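Local coordinates for Alr1585 protein (Nostoc sp., PDB 5C2I) that probably uses hydrogen peroxide and its bound haem to oxidise dyes and other substrates, as a tetrameric member of the DyP-type peroxidase family, at residues P419-Q423 with F444-I448; M121-N125 with W140-S146; G251-Y256 with E454-A458; E183-L188 with V367-N372. The protein carries 1 engineered substitution. All coordinates share one frame; numbering follows the deposited sequence.

Contact 1: P419-Q423 with F444-I448; sequences PLIGQ and FQLWI. With HEM (protoporphyrin IX containing Fe), chain E.
Leu420 and Ile448 meet beside the porphyrin edge, Ile448 CD1 lying 4.0 Å from Leu420 CG and 3.5 Å from HEM CAB. With CG1 of Ile448 set opposite the carbonyl carbon (chi1 -67°) and the chain extended beyond it, the terminal methyl reaches past the Leu420 carbonyl to the vinyl group. Leu420 has its CG opposite the backbone N (chi1 -166°), which carries CD2 to 3.6 Å from haem C1B. Ile421 directs CG2 and CD1 to the same rim; CG2 is 3.5 Å from the meso carbon CHC and also touches CD1 of Ile448. Behind this apolar layer, Leu446 spreads its two methyls over backbone oxygens, CD1 by Leu420 O and CD2 by Gly422 O. Pro419 CB packs on CB of Phe444, and Pro419 O sits at the edge of that ring, 3.5 Å from CD2. A water joins the two loops: it accepts from Trp447 N at 2.8 Å and lies within hydrogen-bonding distance of the carbonyl oxygens of Pro419 and Leu420. Asp418 receives the backbone N-H groups of Leu420 and Ile421. Leu420, Ile421 and Ile448 thus form part of the apolar wall of the haem pocket of this DyP-type peroxidase.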
loop_
_atom_site.group_PDB
_atom_site.type_symbol
_atom_site.label_atom_id
_atom_site.label_comp_id
_atom_site.label_asym_id
_atom_site.label_seq_id
_atom_site.Cartn_x
_atom_site.Cartn_y
_atom_site.Cartn_z
ATOM N N PRO A 419 16.303 -27.509 19.410
ATOM C CA PRO A 419 17.305 -26.940 18.490
ATOM C C PRO A 419 17.120 -25.446 18.273
ATOM O O PRO A 419 18.047 -24.759 17.833
ATOM C CB PRO A 419 17.043 -27.687 17.181
ATOM C CG PRO A 419 15.574 -27.993 17.257
ATOM C CD PRO A 419 15.345 -28.366 18.696
ATOM N N LEU A 420 15.967 -24.924 18.685
ATOM C CA LEU A 420 15.728 -23.498 18.614
ATOM C C LEU A 420 16.270 -22.745 19.817
ATOM O O LEU A 420 16.991 -21.773 19.647
ATOM C CB LEU A 420 14.198 -23.270 18.470
ATOM C CG LEU A 420 13.757 -21.883 18.050
ATOM C CD1 LEU A 420 14.241 -21.565 16.641
ATOM C CD2 LEU A 420 12.225 -21.747 18.129
ATOM N N ILE A 421 15.957 -23.196 21.050
ATOM C CA ILE A 421 16.279 -22.437 22.258
ATOM C C ILE A 421 17.060 -23.215 23.323
ATOM O O ILE A 421 17.441 -22.652 24.365
ATOM C CB ILE A 421 14.997 -21.889 22.968
ATOM C CG1 ILE A 421 14.141 -23.029 23.510
ATOM C CG2 ILE A 421 14.208 -21.002 22.071
ATOM C CD1 ILE A 421 13.136 -22.634 24.583
ATOM N N GLY A 422 17.351 -24.488 23.088
ATOM C CA GLY A 422 18.036 -25.275 24.066
ATOM C C GLY A 422 19.492 -24.861 24.263
ATOM O O GLY A 422 20.227 -24.697 23.289
ATOM N N GLN A 423 19.912 -24.730 25.510
ATOM C CA GLN A 423 21.327 -24.422 25.862
ATOM C C GLN A 423 21.856 -25.454 26.832
ATOM O O GLN A 423 21.243 -25.648 27.882
ATOM C CB GLN A 423 21.460 -23.058 26.591
ATOM C CG GLN A 423 20.382 -22.107 26.421
ATOM C CD GLN A 423 20.682 -20.741 27.014
ATOM O OE1 GLN A 423 21.263 -19.911 26.348
ATOM N NE2 GLN A 423 20.163 -20.471 28.199
ATOM N N PHE A 444 21.985 -29.349 15.195
ATOM C CA PHE A 444 21.497 -28.067 14.778
ATOM C C PHE A 444 22.027 -27.045 15.787
ATOM O O PHE A 444 21.938 -27.237 17.008
ATOM C CB PHE A 444 19.966 -28.003 14.692
ATOM C CG PHE A 444 19.474 -26.800 13.938
ATOM C CD1 PHE A 444 19.396 -26.822 12.558
ATOM C CD2 PHE A 444 19.094 -25.633 14.628
ATOM C CE1 PHE A 444 18.973 -25.710 11.847
ATOM C CE2 PHE A 444 18.681 -24.524 13.921
ATOM C CZ PHE A 444 18.609 -24.560 12.534
ATOM N N GLN A 445 22.638 -25.983 15.281
ATOM C CA GLN A 445 23.276 -25.041 16.154
ATOM C C GLN A 445 22.281 -24.075 16.776
ATOM O O GLN A 445 21.212 -23.805 16.221
ATOM C CB GLN A 445 24.333 -24.315 15.384
ATOM C CG GLN A 445 25.183 -23.365 16.188
ATOM C CD GLN A 445 25.934 -24.070 17.301
ATOM O OE1 GLN A 445 25.391 -24.246 18.391
ATOM N NE2 GLN A 445 27.139 -24.536 17.014
ATOM N N LEU A 446 22.651 -23.571 17.951
ATOM C CA LEU A 446 21.833 -22.575 18.671
ATOM C C LEU A 446 22.117 -21.214 18.082
ATOM O O LEU A 446 23.253 -20.745 18.108
ATOM C CB LEU A 446 22.161 -22.590 20.165
ATOM C CG LEU A 446 21.491 -21.558 21.058
ATOM C CD1 LEU A 446 19.997 -21.716 21.017
ATOM C CD2 LEU A 446 22.029 -21.677 22.482
ATOM N N TRP A 447 21.087 -20.592 17.505
ATOM C CA TRP A 447 21.207 -19.318 16.841
ATOM C C TRP A 447 20.476 -18.183 17.592
ATOM O O TRP A 447 20.191 -17.130 17.008
ATOM C CB TRP A 447 20.708 -19.449 15.425
ATOM C CG TRP A 447 21.551 -20.351 14.618
ATOM C CD1 TRP A 447 21.133 -21.537 14.047
ATOM C CD2 TRP A 447 22.963 -20.251 14.341
ATOM N NE1 TRP A 447 22.177 -22.123 13.402
ATOM C CE2 TRP A 447 23.307 -21.365 13.563
ATOM C CE3 TRP A 447 23.972 -19.318 14.664
ATOM C CZ2 TRP A 447 24.620 -21.594 13.121
ATOM C CZ3 TRP A 447 25.267 -19.546 14.229
ATOM C CH2 TRP A 447 25.581 -20.661 13.450
ATOM N N ILE A 448 20.193 -18.419 18.870
ATOM C CA ILE A 448 19.581 -17.444 19.783
ATOM C C ILE A 448 20.538 -17.177 20.941
ATOM O O ILE A 448 21.103 -18.134 21.504
ATOM C CB ILE A 448 18.222 -17.980 20.261
ATOM C CG1 ILE A 448 17.279 -18.030 19.056
ATOM C CG2 ILE A 448 17.661 -17.132 21.384
ATOM C CD1 ILE A 448 15.970 -18.796 19.270
HETATM C CHA HEM E . 5.850 -21.652 20.512
HETATM C CHB HEM E . 9.469 -19.325 18.335
HETATM C CHC HEM E . 11.620 -18.698 22.625
HETATM C CHD HEM E . 8.113 -21.246 24.720
HETATM C C1A HEM E . 6.660 -21.090 19.539
HETATM C C2A HEM E . 6.394 -21.113 18.138
HETATM C C3A HEM E . 7.410 -20.460 17.533
HETATM C C4A HEM E . 8.281 -20.016 18.552
HETATM C CMA HEM E . 7.585 -20.181 16.064
HETATM C CAA HEM E . 5.192 -21.746 17.424
HETATM C CBA HEM E . 3.935 -20.890 17.248
HETATM C CGA HEM E . 3.413 -20.506 18.606
HETATM O O1A HEM E . 2.667 -21.275 19.280
HETATM O O2A HEM E . 3.737 -19.408 19.063
HETATM C C1B HEM E . 10.338 -18.920 19.346
HETATM C C2B HEM E . 11.525 -18.138 19.123
HETATM C C3B HEM E . 12.097 -17.927 20.299
HETATM C C4B HEM E . 11.274 -18.654 21.269
HETATM C CMB HEM E . 11.977 -17.638 17.797
HETATM C CAB HEM E . 13.292 -17.138 20.687
HETATM C CBB HEM E . 13.780 -16.111 19.968
HETATM C C1C HEM E . 10.873 -19.391 23.592
HETATM C C2C HEM E . 11.239 -19.599 24.906
HETATM C C3C HEM E . 10.248 -20.345 25.490
HETATM C C4C HEM E . 9.270 -20.560 24.512
HETATM C CMC HEM E . 12.449 -19.070 25.619
HETATM C CAC HEM E . 10.160 -20.883 26.847
HETATM C CBC HEM E . 11.134 -21.239 27.648
HETATM C C1D HEM E . 7.170 -21.438 23.711
HETATM C C2D HEM E . 5.901 -22.103 23.987
HETATM C C3D HEM E . 5.290 -22.262 22.821
HETATM C C4D HEM E . 6.194 -21.629 21.837
HETATM C CMD HEM E . 5.360 -22.568 25.329
HETATM C CAD HEM E . 3.930 -22.863 22.607
HETATM C CBD HEM E . 3.954 -24.389 22.462
HETATM C CGD HEM E . 2.559 -24.897 22.297
HETATM O O1D HEM E . 2.342 -25.587 21.304
HETATM O O2D HEM E . 1.627 -24.646 23.136
HETATM N NA HEM E . 7.857 -20.483 19.773
HETATM N NB HEM E . 10.289 -19.250 20.598
HETATM N NC HEM E . 9.717 -20.061 23.321
HETATM N ND HEM E . 7.347 -21.238 22.403
HETATM FE FE HEM E . 8.789 -20.303 21.528
HETATM O O HOH W 1 18.604 -21.932 17.158
HETATM O O HOH W 2 7.868 -18.206 21.998
#

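Contact 2: M121-N125 with W140-S146; sequences MGMKN and WELGFQS
Lys124 lays its aliphatic chain across the six-membered part of the Trp140 indole, CG standing 3.7 Å from CZ3, and then delivers its ammonium group to two backbone carbonyls. NZ donates to Phe144 O and to Ser146 O, each at 2.8 Å. It lies 19° out of the carbonyl plane of Phe144 but well above that of Ser146. The chain runs extended until a final bend at CE (chi4 78°), which turns NZ toward these carbonyls, in and just after the weakly bonded helix 142-145; their oxygens would be expected to favour the positive charge. Met123 brings its CB and its carbonyl oxygen to CH2 of the same ring. In the second shell, Gln145 NE2 bonds to Trp140 O, tying the helix back to the indole-bearing residue, while a type I turn from Gly122 to Asn125 presents Met123 and Lys124. Asn125 N-caps helix 126-132. Met123 and Trp140 both touch Met450 of strand 448-458, and Phe144 packs against Phe47 of strand 42-50.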
loop_
_atom_site.group_PDB
_atom_site.type_symbol
_atom_site.label_atom_id
_atom_site.label_comp_id
_atom_site.label_asym_id
_atom_site.label_seq_id
_atom_site.Cartn_x
_atom_site.Cartn_y
_atom_site.Cartn_z
ATOM N N MET A 121 15.574 -14.047 43.771
ATOM C CA MET A 121 16.978 -14.241 43.460
ATOM C C MET A 121 17.456 -13.252 42.386
ATOM O O MET A 121 18.587 -12.801 42.425
ATOM C CB MET A 121 17.201 -15.697 43.031
ATOM C CG MET A 121 17.037 -16.658 44.205
ATOM S SD MET A 121 16.782 -18.348 43.673
ATOM C CE MET A 121 18.508 -18.910 43.508
ATOM N N GLY A 122 16.614 -12.981 41.395
ATOM C CA GLY A 122 17.007 -12.157 40.256
ATOM C C GLY A 122 17.650 -12.994 39.148
ATOM O O GLY A 122 18.248 -14.030 39.404
ATOM N N MET A 123 17.523 -12.526 37.909
ATOM C CA MET A 123 18.049 -13.277 36.741
ATOM C C MET A 123 19.578 -13.244 36.651
ATOM O O MET A 123 20.163 -14.022 35.928
ATOM C CB MET A 123 17.413 -12.757 35.436
ATOM C CG MET A 123 17.507 -13.744 34.277
ATOM S SD MET A 123 16.623 -13.213 32.827
ATOM C CE MET A 123 14.895 -13.372 33.361
ATOM N N LYS A 124 20.219 -12.314 37.352
ATOM C CA LYS A 124 21.683 -12.292 37.432
ATOM C C LYS A 124 22.244 -13.298 38.444
ATOM O O LYS A 124 23.469 -13.571 38.419
ATOM C CB LYS A 124 22.179 -10.922 37.833
ATOM C CG LYS A 124 21.972 -9.841 36.799
ATOM C CD LYS A 124 22.560 -8.529 37.335
ATOM C CE LYS A 124 22.436 -7.413 36.342
ATOM N NZ LYS A 124 21.066 -6.843 36.289
ATOM N N ASN A 125 21.386 -13.870 39.300
ATOM C CA ASN A 125 21.832 -14.809 40.328
ATOM C C ASN A 125 22.549 -16.006 39.688
ATOM O O ASN A 125 22.075 -16.559 38.684
ATOM C CB ASN A 125 20.652 -15.258 41.178
ATOM C CG ASN A 125 20.999 -16.375 42.153
ATOM O OD1 ASN A 125 21.145 -17.538 41.767
ATOM N ND2 ASN A 125 21.073 -16.033 43.438
ATOM N N TRP A 140 26.119 -9.783 28.737
ATOM C CA TRP A 140 24.870 -9.092 28.512
ATOM C C TRP A 140 25.093 -7.699 27.955
ATOM O O TRP A 140 26.144 -7.116 28.164
ATOM C CB TRP A 140 24.099 -8.933 29.809
ATOM C CG TRP A 140 23.483 -10.179 30.387
ATOM C CD1 TRP A 140 23.707 -11.470 30.035
ATOM C CD2 TRP A 140 22.547 -10.214 31.477
ATOM N NE1 TRP A 140 22.910 -12.312 30.823
ATOM C CE2 TRP A 140 22.246 -11.550 31.745
ATOM C CE3 TRP A 140 21.969 -9.222 32.277
ATOM C CZ2 TRP A 140 21.305 -11.928 32.719
ATOM C CZ3 TRP A 140 21.041 -9.612 33.270
ATOM C CH2 TRP A 140 20.735 -10.947 33.468
ATOM N N GLU A 141 24.107 -7.200 27.221
ATOM C CA GLU A 141 24.106 -5.798 26.844
ATOM C C GLU A 141 24.191 -4.919 28.091
ATOM O O GLU A 141 23.633 -5.247 29.156
ATOM C CB GLU A 141 22.896 -5.464 25.989
ATOM C CG GLU A 141 23.100 -6.013 24.578
ATOM C CD GLU A 141 21.946 -5.771 23.633
ATOM O OE1 GLU A 141 21.017 -5.036 23.971
ATOM O OE2 GLU A 141 21.990 -6.348 22.513
ATOM N N LEU A 142 24.953 -3.822 27.962
ATOM C CA LEU A 142 25.263 -2.934 29.099
ATOM C C LEU A 142 24.045 -2.517 29.917
ATOM O O LEU A 142 24.080 -2.571 31.137
ATOM C CB LEU A 142 25.993 -1.673 28.611
ATOM C CG LEU A 142 27.430 -1.861 28.120
ATOM C CD1 LEU A 142 27.895 -0.616 27.366
ATOM C CD2 LEU A 142 28.364 -2.152 29.301
ATOM N N GLY A 143 22.959 -2.151 29.248
ATOM C CA GLY A 143 21.734 -1.733 29.940
ATOM C C GLY A 143 21.248 -2.744 30.995
ATOM O O GLY A 143 20.833 -2.372 32.102
ATOM N N PHE A 144 21.360 -4.032 30.678
ATOM C CA PHE A 144 20.880 -5.061 31.561
ATOM C C PHE A 144 21.851 -5.412 32.672
ATOM O O PHE A 144 21.480 -6.129 33.582
ATOM C CB PHE A 144 20.510 -6.314 30.752
ATOM C CG PHE A 144 19.330 -6.109 29.822
ATOM C CD1 PHE A 144 18.044 -6.013 30.324
ATOM C CD2 PHE A 144 19.519 -5.959 28.463
ATOM C CE1 PHE A 144 16.975 -5.821 29.484
ATOM C CE2 PHE A 144 18.449 -5.755 27.617
ATOM C CZ PHE A 144 17.173 -5.676 28.130
ATOM N N GLN A 145 23.099 -4.932 32.591
ATOM C CA GLN A 145 24.058 -5.195 33.645
ATOM C C GLN A 145 23.837 -4.345 34.876
ATOM O O GLN A 145 24.357 -4.655 35.934
ATOM C CB GLN A 145 25.488 -5.036 33.133
ATOM C CG GLN A 145 25.808 -6.091 32.067
ATOM C CD GLN A 145 27.263 -6.160 31.698
ATOM O OE1 GLN A 145 28.118 -5.947 32.534
ATOM N NE2 GLN A 145 27.554 -6.428 30.436
ATOM N N SER A 146 23.107 -3.249 34.738
ATOM C CA SER A 146 22.769 -2.398 35.885
ATOM C C SER A 146 21.804 -3.118 36.806
ATOM O O SER A 146 21.132 -4.046 36.395
ATOM C CB SER A 146 22.084 -1.122 35.406
ATOM O OG SER A 146 23.022 -0.304 34.705
#

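Contact 3: G251-Y256 with E454-A458; sequences GSYLVY and EYFFA
Strands 250-261 and 448-458 pair here as antiparallel neighbours in the C-terminal sheet of the ferredoxin-like DyP fold, Tyr253 facing Phe457 and Leu254 facing Phe456. The backbone ladder is regular through its middle: Leu254 and Phe456 exchange two bonds, with Leu254 N to Phe456 O at 2.8 Å and a nearly straight return from Phe456 N to Leu254 O. Tyr256 and Glu454 form a second hydrogen-bonded pair. Toward Ala458 the ladder slackens, since the Ser252 N to Ala458 O bond is weak, though Ala458 N still reaches Ser252 O at 2.9 Å.

Apolar contacts divide between the two faces. On the face of Leu254, Phe456 and Tyr256, CD2 of Leu254 lies beside CD1 of Phe456, while CB of Tyr256 comes to the edge of the Phe456 ring; Phe97 and Leu151 of the other sheet cover this side. On the opposite face, CG2 of Val255 sits in the plane of the Tyr455 ring at its edge, 3.8 Å from CD1.

With CG of Phe457 opposite its backbone N (chi1 -173°), that ring reaches across to Gly251 of the neighbouring strand and makes an edge-to-face pair with Tyr253, planes 54° apart, CD1 of Phe457 standing 3.5 Å above the tyrosine ring.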
loop_
_atom_site.group_PDB
_atom_site.type_symbol
_atom_site.label_atom_id
_atom_site.label_comp_id
_atom_site.label_asym_id
_atom_site.label_seq_id
_atom_site.Cartn_x
_atom_site.Cartn_y
_atom_site.Cartn_z
ATOM N N GLY A 251 -1.728 -9.921 41.035
ATOM C CA GLY A 251 -0.645 -9.605 40.135
ATOM C C GLY A 251 -0.154 -10.885 39.449
ATOM O O GLY A 251 -0.805 -11.948 39.537
ATOM N N SER A 252 0.966 -10.766 38.745
ATOM C CA SER A 252 1.574 -11.876 38.030
ATOM C C SER A 252 3.050 -11.641 37.915
ATOM O O SER A 252 3.519 -10.507 37.994
ATOM C CB SER A 252 0.936 -12.042 36.633
ATOM O OG SER A 252 1.440 -13.221 35.980
ATOM N N TYR A 253 3.808 -12.730 37.758
ATOM C CA TYR A 253 5.248 -12.653 37.599
ATOM C C TYR A 253 5.639 -12.613 36.129
ATOM O O TYR A 253 5.168 -13.415 35.333
ATOM C CB TYR A 253 5.932 -13.846 38.271
ATOM C CG TYR A 253 5.837 -13.832 39.769
ATOM C CD1 TYR A 253 6.677 -12.989 40.524
ATOM C CD2 TYR A 253 4.914 -14.615 40.447
ATOM C CE1 TYR A 253 6.567 -12.936 41.901
ATOM C CE2 TYR A 253 4.847 -14.629 41.837
ATOM C CZ TYR A 253 5.688 -13.783 42.561
ATOM O OH TYR A 253 5.600 -13.770 43.938
ATOM N N LEU A 254 6.496 -11.653 35.803
ATOM C CA LEU A 254 6.984 -11.421 34.479
ATOM C C LEU A 254 8.418 -11.920 34.332
ATOM O O LEU A 254 9.296 -11.575 35.139
ATOM C CB LEU A 254 6.936 -9.934 34.142
ATOM C CG LEU A 254 7.568 -9.505 32.815
ATOM C CD1 LEU A 254 6.854 -10.043 31.608
ATOM C CD2 LEU A 254 7.684 -7.981 32.730
ATOM N N VAL A 255 8.674 -12.677 33.284
ATOM C CA VAL A 255 10.030 -13.008 32.843
ATOM C C VAL A 255 10.272 -12.146 31.602
ATOM O O VAL A 255 9.466 -12.185 30.668
ATOM C CB VAL A 255 10.118 -14.490 32.446
ATOM C CG1 VAL A 255 11.438 -14.787 31.697
ATOM C CG2 VAL A 255 9.977 -15.391 33.650
ATOM N N TYR A 256 11.347 -11.372 31.597
ATOM C CA TYR A 256 11.759 -10.546 30.445
ATOM C C TYR A 256 13.159 -10.977 30.039
ATOM O O TYR A 256 14.056 -10.978 30.882
ATOM C CB TYR A 256 11.749 -9.051 30.825
ATOM C CG TYR A 256 11.913 -8.102 29.664
ATOM C CD1 TYR A 256 13.105 -8.072 28.883
ATOM C CD2 TYR A 256 10.919 -7.248 29.322
ATOM C CE1 TYR A 256 13.223 -7.226 27.803
ATOM C CE2 TYR A 256 11.051 -6.359 28.265
ATOM C CZ TYR A 256 12.183 -6.364 27.495
ATOM O OH TYR A 256 12.293 -5.490 26.457
ATOM N N GLU A 454 15.371 -9.699 33.272
ATOM C CA GLU A 454 15.099 -9.715 34.694
ATOM C C GLU A 454 13.738 -10.265 34.941
ATOM O O GLU A 454 12.879 -10.312 34.030
ATOM C CB GLU A 454 15.230 -8.299 35.271
ATOM C CG GLU A 454 15.129 -8.145 36.774
ATOM C CD GLU A 454 16.116 -9.011 37.544
ATOM O OE1 GLU A 454 15.835 -10.214 37.712
ATOM O OE2 GLU A 454 17.150 -8.489 37.976
ATOM N N TYR A 455 13.546 -10.708 36.180
ATOM C CA TYR A 455 12.253 -11.144 36.669
ATOM C C TYR A 455 11.572 -10.004 37.404
ATOM O O TYR A 455 12.211 -9.313 38.204
ATOM C CB TYR A 455 12.443 -12.237 37.682
ATOM C CG TYR A 455 13.103 -13.525 37.232
ATOM C CD1 TYR A 455 12.611 -14.271 36.166
ATOM C CD2 TYR A 455 14.190 -14.041 37.943
ATOM C CE1 TYR A 455 13.198 -15.486 35.792
ATOM C CE2 TYR A 455 14.749 -15.258 37.607
ATOM C CZ TYR A 455 14.237 -15.977 36.531
ATOM O OH TYR A 455 14.805 -17.207 36.225
ATOM N N PHE A 456 10.288 -9.815 37.155
ATOM C CA PHE A 456 9.497 -8.775 37.818
ATOM C C PHE A 456 8.182 -9.298 38.345
ATOM O O PHE A 456 7.732 -10.391 37.970
ATOM C CB PHE A 456 9.147 -7.647 36.845
ATOM C CG PHE A 456 10.338 -6.991 36.168
ATOM C CD1 PHE A 456 10.853 -7.511 34.985
ATOM C CD2 PHE A 456 10.874 -5.836 36.651
ATOM C CE1 PHE A 456 11.927 -6.913 34.369
ATOM C CE2 PHE A 456 11.927 -5.199 36.016
ATOM C CZ PHE A 456 12.484 -5.764 34.883
ATOM N N PHE A 457 7.530 -8.479 39.177
ATOM C CA PHE A 457 6.136 -8.691 39.574
ATOM C C PHE A 457 5.343 -7.497 39.067
ATOM O O PHE A 457 5.814 -6.354 39.154
ATOM C CB PHE A 457 6.043 -8.787 41.076
ATOM C CG PHE A 457 4.682 -9.165 41.579
ATOM C CD1 PHE A 457 4.151 -10.412 41.313
ATOM C CD2 PHE A 457 3.948 -8.283 42.311
ATOM C CE1 PHE A 457 2.892 -10.766 41.762
ATOM C CE2 PHE A 457 2.695 -8.636 42.834
ATOM C CZ PHE A 457 2.148 -9.875 42.514
ATOM N N ALA A 458 4.188 -7.773 38.461
ATOM C CA ALA A 458 3.194 -6.762 38.113
ATOM C C ALA A 458 2.285 -6.586 39.319
ATOM O O ALA A 458 1.427 -7.430 39.554
ATOM C CB ALA A 458 2.381 -7.212 36.912
#

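Contact 4: E183-L188 with V367-N372; sequences EDGFIL and VSYGEN
A single antiparallel bridge, Phe186 with Ser368, joins strand 177-189 of the N-terminal sheet to strand 363-369 of the C-terminal sheet. Phe186 N donates to Ser368 O at 3.0 Å, and Ser368 N returns a bond to Phe186 O at 2.9 Å; the N-to-C directions of the two short segments are 122° apart, well off antiparallel. The Phe186 side chain takes the hindered rotamer with CG between N and the carbonyl carbon (chi1 61°), which folds the ring back over the turn 369-372. Ser368 O lies over one of its faces, while CZ points to Gly370 O at 3.2 Å and Glu371 O touches the edge in plane. Asn372 sets CB against CE1 and turns its amide plane almost perpendicular to the ring. Leu188 sets CD1 3.4 Å from Asn372 O, and CG2 of Val367 touches Gly185 CA. Val160 of the second subunit packs on Phe186 and Asn372. Carbonyl oxygens gathered at the ring rim meet its C-H groups, which carry a slight positive charge, so the phenyl probably gains electrostatic as well as apolar contact with the turn.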
loop_
_atom_site.group_PDB
_atom_site.type_symbol
_atom_site.label_atom_id
_atom_site.label_comp_id
_atom_site.label_asym_id
_atom_site.label_seq_id
_atom_site.Cartn_x
_atom_site.Cartn_y
_atom_site.Cartn_z
ATOM N N GLU A 183 13.879 -0.227 25.068
ATOM C CA GLU A 183 13.532 -0.892 23.826
ATOM C C GLU A 183 12.283 -0.251 23.209
ATOM O O GLU A 183 11.408 0.285 23.920
ATOM C CB GLU A 183 13.295 -2.383 24.048
ATOM C CG GLU A 183 14.503 -3.175 24.580
ATOM C CD GLU A 183 15.616 -3.382 23.569
ATOM O OE1 GLU A 183 15.422 -3.192 22.340
ATOM O OE2 GLU A 183 16.734 -3.754 24.029
ATOM N N ASP A 184 12.200 -0.352 21.878
ATOM C CA ASP A 184 11.028 0.029 21.117
ATOM C C ASP A 184 10.578 -1.215 20.351
ATOM O O ASP A 184 11.113 -1.531 19.295
ATOM C CB ASP A 184 11.363 1.159 20.144
ATOM C CG ASP A 184 11.502 2.504 20.845
ATOM O OD1 ASP A 184 12.599 2.799 21.413
ATOM O OD2 ASP A 184 10.487 3.240 20.869
ATOM N N GLY A 185 9.636 -1.927 20.942
ATOM C CA GLY A 185 9.116 -3.163 20.393
ATOM C C GLY A 185 8.116 -2.922 19.295
ATOM O O GLY A 185 7.427 -1.897 19.249
ATOM N N PHE A 186 8.057 -3.870 18.373
ATOM C CA PHE A 186 7.117 -3.804 17.266
ATOM C C PHE A 186 6.680 -5.205 16.857
ATOM O O PHE A 186 7.284 -6.207 17.267
ATOM C CB PHE A 186 7.721 -3.055 16.074
ATOM C CG PHE A 186 8.951 -3.696 15.509
ATOM C CD1 PHE A 186 8.848 -4.650 14.498
ATOM C CD2 PHE A 186 10.179 -3.371 15.985
ATOM C CE1 PHE A 186 9.994 -5.243 13.979
ATOM C CE2 PHE A 186 11.333 -3.958 15.465
ATOM C CZ PHE A 186 11.226 -4.896 14.466
ATOM N N ILE A 187 5.662 -5.261 16.016
ATOM C CA ILE A 187 5.107 -6.527 15.544
ATOM C C ILE A 187 5.556 -6.744 14.131
ATOM O O ILE A 187 5.274 -5.955 13.228
ATOM C CB ILE A 187 3.554 -6.521 15.585
ATOM C CG1 ILE A 187 3.034 -6.198 16.980
ATOM C CG2 ILE A 187 2.974 -7.843 15.096
ATOM C CD1 ILE A 187 3.422 -7.129 18.094
ATOM N N LEU A 188 6.322 -7.796 13.940
ATOM C CA LEU A 188 6.749 -8.250 12.654
ATOM C C LEU A 188 5.672 -9.108 12.000
ATOM O O LEU A 188 5.048 -9.904 12.668
ATOM C CB LEU A 188 8.031 -9.044 12.872
ATOM C CG LEU A 188 8.966 -9.335 11.744
ATOM C CD1 LEU A 188 9.551 -8.046 11.191
ATOM C CD2 LEU A 188 10.086 -10.209 12.302
ATOM N N VAL A 367 7.421 -9.460 21.835
ATOM C CA VAL A 367 7.394 -8.548 20.684
ATOM C C VAL A 367 8.774 -8.568 20.064
ATOM O O VAL A 367 9.736 -9.053 20.690
ATOM C CB VAL A 367 7.015 -7.103 21.038
ATOM C CG1 VAL A 367 5.586 -7.025 21.544
ATOM C CG2 VAL A 367 7.945 -6.535 22.081
ATOM N N SER A 368 8.897 -8.003 18.883
ATOM C CA SER A 368 10.189 -8.032 18.184
ATOM C C SER A 368 10.999 -6.746 18.398
ATOM O O SER A 368 10.450 -5.696 18.687
ATOM C CB SER A 368 9.929 -8.257 16.690
ATOM O OG SER A 368 9.551 -9.620 16.516
ATOM N N TYR A 369 12.301 -6.866 18.206
ATOM C CA TYR A 369 13.213 -5.713 18.100
ATOM C C TYR A 369 14.166 -5.855 16.927
ATOM O O TYR A 369 14.359 -6.941 16.366
ATOM C CB TYR A 369 14.028 -5.542 19.380
ATOM C CG TYR A 369 15.167 -6.513 19.595
ATOM C CD1 TYR A 369 14.973 -7.729 20.253
ATOM C CD2 TYR A 369 16.468 -6.189 19.197
ATOM C CE1 TYR A 369 16.035 -8.592 20.477
ATOM C CE2 TYR A 369 17.534 -7.051 19.395
ATOM C CZ TYR A 369 17.307 -8.264 20.021
ATOM O OH TYR A 369 18.358 -9.100 20.265
ATOM N N GLY A 370 14.754 -4.734 16.534
ATOM C CA GLY A 370 15.727 -4.703 15.471
ATOM C C GLY A 370 15.110 -4.556 14.091
ATOM O O GLY A 370 14.221 -3.777 13.908
ATOM N N GLU A 371 15.624 -5.307 13.118
ATOM C CA GLU A 371 15.237 -5.201 11.714
ATOM C C GLU A 371 13.741 -5.419 11.542
ATOM O O GLU A 371 13.207 -6.428 12.025
ATOM C CB GLU A 371 15.980 -6.288 10.904
ATOM C CG GLU A 371 15.595 -6.317 9.441
ATOM C CD GLU A 371 15.882 -4.986 8.797
ATOM O OE1 GLU A 371 17.090 -4.684 8.688
ATOM O OE2 GLU A 371 14.910 -4.216 8.498
ATOM N N ASN A 372 13.049 -4.481 10.905
ATOM C CA ASN A 372 11.613 -4.609 10.719
ATOM C C ASN A 372 11.168 -5.124 9.344
ATOM O O ASN A 372 9.983 -5.417 9.131
ATOM C CB ASN A 372 10.908 -3.291 11.087
ATOM C CG ASN A 372 10.999 -2.224 10.017
ATOM O OD1 ASN A 372 9.981 -1.861 9.475
ATOM N ND2 ASN A 372 12.164 -1.678 9.761
#

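In the fold
From the N terminus, contact 2 closes first, a short loop of 14 residues around helix 126-132, and it is finished before any other begins. Contact 4 opens next at 183-188; contact 3 opens at 251-256 before contact 4 closes at 367-372, so these two long-range contacts cross. Contact 1, joining 419-423 to 444-448, is nested inside the span that contact 3 completes at 454-458. Contact 4 ties the N-terminal sheet to the C-terminal one, two of whose strands contact 3 pairs, and they touch where Tyr256 meets Glu183. Contact 2 joins contact 3 through Met123 and Glu454, while contact 1 stands apart beside the haem. Contacts 2 and 4 both also meet the second subunit.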